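Local coordinates for SusD superfamily protein (Bacteroides vulgatus ATCC 8482, PDB 3JQ0), which is of unknown function in detail but, as a SusD-family outer membrane protein, probably binds nutrient glycans at the cell surface, at residues A[114-119]-A[154-159]; A[162-167]-A[187-192]. All blocks are in the same frame, centred on the assembly; numbering follows the deposited sequence. Where two conformers were deposited one is given.

How the contacts relate
From the N terminus, contact 1 comes first: segment 114-119 of helix 97-122 is followed by 34 residues, ten of them not modelled, before 154-159 of helix 149-167 packs against it, closing the first loop. Contact 2 opens only afterwards, farther along that same helix, where 162-167 meets 187-192 of helix 182-199 after a shorter excursion of 19 residues. The loops therefore follow in series, neither nesting nor crossing, and helix 149-167 serves both. Their centres lie about 11 Å apart, and the contacts touch directly: Phe116 packs on Leu188, Glu191 and Ala192, so three successive helices of the helical region are tied together.

Contact 1 of 2, residues A[114-119]-A[154-159]; sequences LYFHLL and EQIKKD
Ile156 carries the apolar part of this helix-helix contact, reaching from helix 149-167 into the backbone and side chains of helix 97-122. Its CG1 lies 3.7 Å from Tyr115 CB, and beyond it the terminal CD1 slots between three residues of the facing helix. Ile156 CD1 comes within 3.6 Å of Tyr115 O and 3.7 Å of Phe116 CA, so it rests on main chain as much as on side chains. The torsions explain the reach: with CG1 anti to the carbonyl carbon (chi1 -70°), the longer branch is directed across the interface, while CG2 takes another direction and meets Ala192 CB. Phe116 offers its edge rather than a face, CD1 of Ile156 lying near the ring plane with Phe116 CB 4.0 Å away. Leu119 completes the set, its CD2 standing 4.1 Å from Ile156 CD1 as the two side chains cross at a slant.

The axes of the two short segments run nearly antiparallel, at 160°, and come within 9.8 Å; they illustrate how one branched residue can supply most of the apolar contact between two helices. Such packing of consecutive antiparallel helices is consistent with the TPR-like helical region of SusD-family proteins. The ring of Tyr115 continues past the contact, and its OH bonds to Tyr128 O.

No hydrogen bond joins the two segments, but one flank of 154-159 is polar. One turn apart, Gln155 NE2 donates to Asp159 OD2 over 3.2 Å, almost straight at 169°. The acceptor lies close to the amide plane of Gln155, whereas the amide nitrogen meets the oxygen from above the carboxylate plane. Asp159 OD1 forms a salt bridge with Arg111 of helix 97-122, linking this flank to the facing helix.

Contact 2 of 2, residues A[162-167]-A[187-192]; sequences ASENAF and MLKGEA
The carboxylate of Glu164 meets the ammonium of Lys189 at its edge, with NZ lying close to its plane. Lys189 NZ approaches the open side between the two oxygens, bonding to Glu164 OE1 at 2.9 Å through that atom's syn lone pair and weakly to Glu164 OE2 at 3.1 Å. The lysine's aliphatic chain leaves the plane toward one face, and its CD remains 3.5 Å from Glu164 OE1. Gln186 NE2 is a second donor to OE1.

Two long arms span the gap between helices 149-167 and 182-199, whose nearest CA atoms here, those of Glu164 and Lys189, are 9.2 Å apart. Lys189 is stretched throughout, with CG anti to the backbone N (chi1 -176°), and meets the glutamate chain at about a right angle. Its methylenes also pack on Ile209 and Ala213 of helix 204-217. Replacing Glu164 with an alanine would probably leave the Lys189 ammonium without its carboxylate mate and Gln186 without this acceptor. Near the protein surface, the forked salt bridge is thus a charge-paired link between successive helices, and the neighbouring positive charge is likely to favour the ionised carboxylate.

Contact 1 of 2, residues A[114-119]-A[154-159]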
# COMPACT_ATOMS: atom_id res chain seq x y z
N LEU A 114 -7.59 8.41 -7.00
CA LEU A 114 -6.76 8.25 -8.17
C LEU A 114 -5.92 9.50 -8.43
O LEU A 114 -4.72 9.39 -8.69
CB LEU A 114 -7.60 7.87 -9.40
CG LEU A 114 -8.29 6.53 -9.34
CD1 LEU A 114 -9.19 6.31 -10.53
CD2 LEU A 114 -7.27 5.37 -9.24
N TYR A 115 -6.53 10.67 -8.34
CA TYR A 115 -5.77 11.88 -8.52
C TYR A 115 -4.67 12.05 -7.48
O TYR A 115 -3.62 12.66 -7.79
CB TYR A 115 -6.65 13.14 -8.59
CG TYR A 115 -7.20 13.37 -10.00
CD1 TYR A 115 -6.39 13.78 -11.02
CD2 TYR A 115 -8.54 13.12 -10.29
CE1 TYR A 115 -6.87 13.95 -12.31
CE2 TYR A 115 -9.05 13.34 -11.55
CZ TYR A 115 -8.23 13.75 -12.56
OH TYR A 115 -8.66 13.93 -13.88
N PHE A 116 -4.85 11.51 -6.27
CA PHE A 116 -3.81 11.61 -5.23
C PHE A 116 -2.62 10.68 -5.53
O PHE A 116 -1.47 11.06 -5.28
CB PHE A 116 -4.43 11.38 -3.86
CG PHE A 116 -3.49 11.60 -2.70
CD1 PHE A 116 -2.76 12.77 -2.56
CD2 PHE A 116 -3.36 10.62 -1.72
CE1 PHE A 116 -1.93 12.97 -1.50
CE2 PHE A 116 -2.50 10.83 -0.65
CZ PHE A 116 -1.80 12.01 -0.52
N HIS A 117 -2.85 9.50 -6.11
CA HIS A 117 -1.74 8.72 -6.68
C HIS A 117 -1.03 9.50 -7.77
O HIS A 117 0.20 9.54 -7.86
CB HIS A 117 -2.20 7.38 -7.22
CG HIS A 117 -2.40 6.32 -6.20
ND1 HIS A 117 -1.38 5.73 -5.50
CD2 HIS A 117 -3.54 5.67 -5.84
CE1 HIS A 117 -1.88 4.80 -4.72
NE2 HIS A 117 -3.20 4.75 -4.89
N LEU A 118 -1.81 10.11 -8.66
CA LEU A 118 -1.21 10.88 -9.77
C LEU A 118 -0.37 12.06 -9.28
O LEU A 118 0.72 12.29 -9.76
CB LEU A 118 -2.30 11.37 -10.77
CG LEU A 118 -3.05 10.28 -11.56
CD1 LEU A 118 -4.20 10.89 -12.36
CD2 LEU A 118 -2.07 9.57 -12.48
N LEU A 119 -0.89 12.79 -8.28
CA LEU A 119 -0.16 13.94 -7.73
C LEU A 119 1.19 13.52 -7.16
O LEU A 119 2.21 14.12 -7.44
CB LEU A 119 -0.98 14.56 -6.60
CG LEU A 119 -0.30 15.70 -5.87
CD1 LEU A 119 -0.09 16.93 -6.75
CD2 LEU A 119 -1.05 16.04 -4.60
N GLU A 154 -5.97 21.06 -5.05
CA GLU A 154 -7.25 21.74 -4.81
C GLU A 154 -8.44 20.90 -5.31
O GLU A 154 -9.47 20.83 -4.65
CB GLU A 154 -7.30 23.13 -5.48
CG GLU A 154 -6.37 24.26 -4.94
CD GLU A 154 -6.12 25.39 -6.00
OE1 GLU A 154 -6.91 25.55 -6.96
OE2 GLU A 154 -5.12 26.12 -5.90
N GLN A 155 -8.29 20.25 -6.47
CA GLN A 155 -9.35 19.40 -6.99
C GLN A 155 -9.55 18.16 -6.10
O GLN A 155 -10.70 17.77 -5.83
CB GLN A 155 -9.06 19.00 -8.43
CG GLN A 155 -10.16 18.12 -9.02
CD GLN A 155 -11.50 18.82 -9.14
OE1 GLN A 155 -11.53 20.01 -9.44
NE2 GLN A 155 -12.60 18.10 -8.87
N ILE A 156 -8.46 17.55 -5.65
CA ILE A 156 -8.54 16.43 -4.74
C ILE A 156 -9.36 16.85 -3.50
O ILE A 156 -10.26 16.11 -3.06
CB ILE A 156 -7.13 15.91 -4.37
CG1 ILE A 156 -6.48 15.23 -5.55
CG2 ILE A 156 -7.14 15.03 -3.12
CD1 ILE A 156 -4.98 15.07 -5.43
N LYS A 157 -9.02 18.00 -2.93
CA LYS A 157 -9.72 18.49 -1.75
C LYS A 157 -11.20 18.77 -2.02
O LYS A 157 -12.06 18.52 -1.18
CB LYS A 157 -9.02 19.69 -1.15
CG LYS A 157 -7.72 19.32 -0.50
CD LYS A 157 -6.93 20.52 -0.03
CE LYS A 157 -5.67 20.11 0.72
NZ LYS A 157 -4.89 21.34 1.05
N LYS A 158 -11.51 19.30 -3.21
CA LYS A 158 -12.89 19.55 -3.57
C LYS A 158 -13.69 18.25 -3.67
O LYS A 158 -14.83 18.17 -3.23
CB LYS A 158 -12.90 20.33 -4.89
CG LYS A 158 -14.28 20.81 -5.38
CD LYS A 158 -14.17 21.52 -6.71
CE LYS A 158 -15.56 21.90 -7.24
NZ LYS A 158 -15.59 22.34 -8.65
N ASP A 159 -13.06 17.23 -4.28
CA ASP A 159 -13.73 15.94 -4.39
C ASP A 159 -13.87 15.25 -3.03
O ASP A 159 -14.86 14.57 -2.80
CB ASP A 159 -12.97 15.09 -5.40
CG ASP A 159 -13.25 15.50 -6.83
OD1 ASP A 159 -14.32 16.08 -7.09
OD2 ASP A 159 -12.40 15.16 -7.71

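Contact 2 of 2, residues A[162-167]-A[187-192]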
# COMPACT_ATOMS: atom_id res chain seq x y z
N ALA A 162 -16.82 16.92 -1.48
CA ALA A 162 -18.03 16.43 -2.11
C ALA A 162 -18.38 15.02 -1.61
O ALA A 162 -19.54 14.69 -1.34
CB ALA A 162 -17.94 16.47 -3.63
N SER A 163 -17.36 14.17 -1.50
CA SER A 163 -17.55 12.80 -1.04
C SER A 163 -18.08 12.77 0.39
O SER A 163 -19.09 12.10 0.68
CB SER A 163 -16.24 12.04 -1.14
OG SER A 163 -16.39 10.71 -0.62
N GLU A 164 -17.39 13.44 1.29
CA GLU A 164 -17.77 13.38 2.71
C GLU A 164 -19.14 14.01 2.91
O GLU A 164 -19.92 13.54 3.75
CB GLU A 164 -16.70 13.98 3.61
CG GLU A 164 -16.57 15.46 3.54
CD GLU A 164 -15.39 16.01 4.33
OE1 GLU A 164 -14.77 15.32 5.15
OE2 GLU A 164 -15.15 17.24 4.18
N ASN A 165 -19.45 15.05 2.14
CA ASN A 165 -20.78 15.66 2.26
C ASN A 165 -21.88 14.74 1.78
O ASN A 165 -22.95 14.68 2.37
CB ASN A 165 -20.81 16.97 1.48
CG ASN A 165 -20.09 18.10 2.16
OD1 ASN A 165 -19.66 17.96 3.32
ND2 ASN A 165 -19.91 19.21 1.44
N ALA A 166 -21.62 14.00 0.71
CA ALA A 166 -22.60 13.02 0.19
C ALA A 166 -22.82 11.88 1.22
O ALA A 166 -23.96 11.49 1.46
CB ALA A 166 -22.15 12.45 -1.15
N PHE A 167 -21.75 11.33 1.79
CA PHE A 167 -21.93 10.25 2.77
C PHE A 167 -22.59 10.78 4.04
O PHE A 167 -23.35 10.02 4.68
CB PHE A 167 -20.58 9.65 3.13
CG PHE A 167 -19.96 8.73 2.10
CD1 PHE A 167 -20.65 7.63 1.62
CD2 PHE A 167 -18.67 8.93 1.67
CE1 PHE A 167 -20.04 6.73 0.76
CE2 PHE A 167 -18.06 8.03 0.81
CZ PHE A 167 -18.75 6.93 0.36
N MSE A 187 -9.88 8.45 5.52
CA MSE A 187 -8.49 8.04 5.41
C MSE A 187 -7.79 8.85 4.34
O MSE A 187 -6.68 9.38 4.54
CB MSE A 187 -8.40 6.54 5.06
CG MSE A 187 -8.56 5.58 6.22
SE MSE A 187 -7.24 5.76 7.62
CE MSE A 187 -5.67 5.37 6.65
N LEU A 188 -8.37 8.93 3.15
CA LEU A 188 -7.78 9.66 2.04
C LEU A 188 -7.64 11.14 2.41
O LEU A 188 -6.63 11.77 2.11
CB LEU A 188 -8.64 9.49 0.81
CG LEU A 188 -8.24 10.35 -0.39
CD1 LEU A 188 -6.83 10.02 -0.88
CD2 LEU A 188 -9.27 10.19 -1.51
N LYS A 189 -8.64 11.69 3.07
CA LYS A 189 -8.58 13.09 3.52
C LYS A 189 -7.38 13.30 4.45
O LYS A 189 -6.63 14.27 4.31
CB LYS A 189 -9.88 13.45 4.21
CG LYS A 189 -9.96 14.92 4.63
CD LYS A 189 -11.29 15.29 5.22
CE LYS A 189 -11.43 16.76 5.51
NZ LYS A 189 -12.74 17.07 6.17
N GLY A 190 -7.19 12.40 5.40
CA GLY A 190 -6.05 12.51 6.29
C GLY A 190 -4.74 12.47 5.50
O GLY A 190 -3.82 13.29 5.74
N GLU A 191 -4.64 11.55 4.53
CA GLU A 191 -3.42 11.47 3.76
C GLU A 191 -3.19 12.75 2.95
O GLU A 191 -2.06 13.25 2.86
CB GLU A 191 -3.44 10.29 2.78
CG GLU A 191 -3.54 8.94 3.46
CD GLU A 191 -3.21 7.82 2.50
OE1 GLU A 191 -3.81 7.70 1.41
OE2 GLU A 191 -2.24 7.09 2.81
N ALA A 192 -4.24 13.26 2.34
CA ALA A 192 -4.12 14.42 1.46
C ALA A 192 -3.74 15.67 2.25
O ALA A 192 -2.89 16.46 1.79
CB ALA A 192 -5.44 14.67 0.72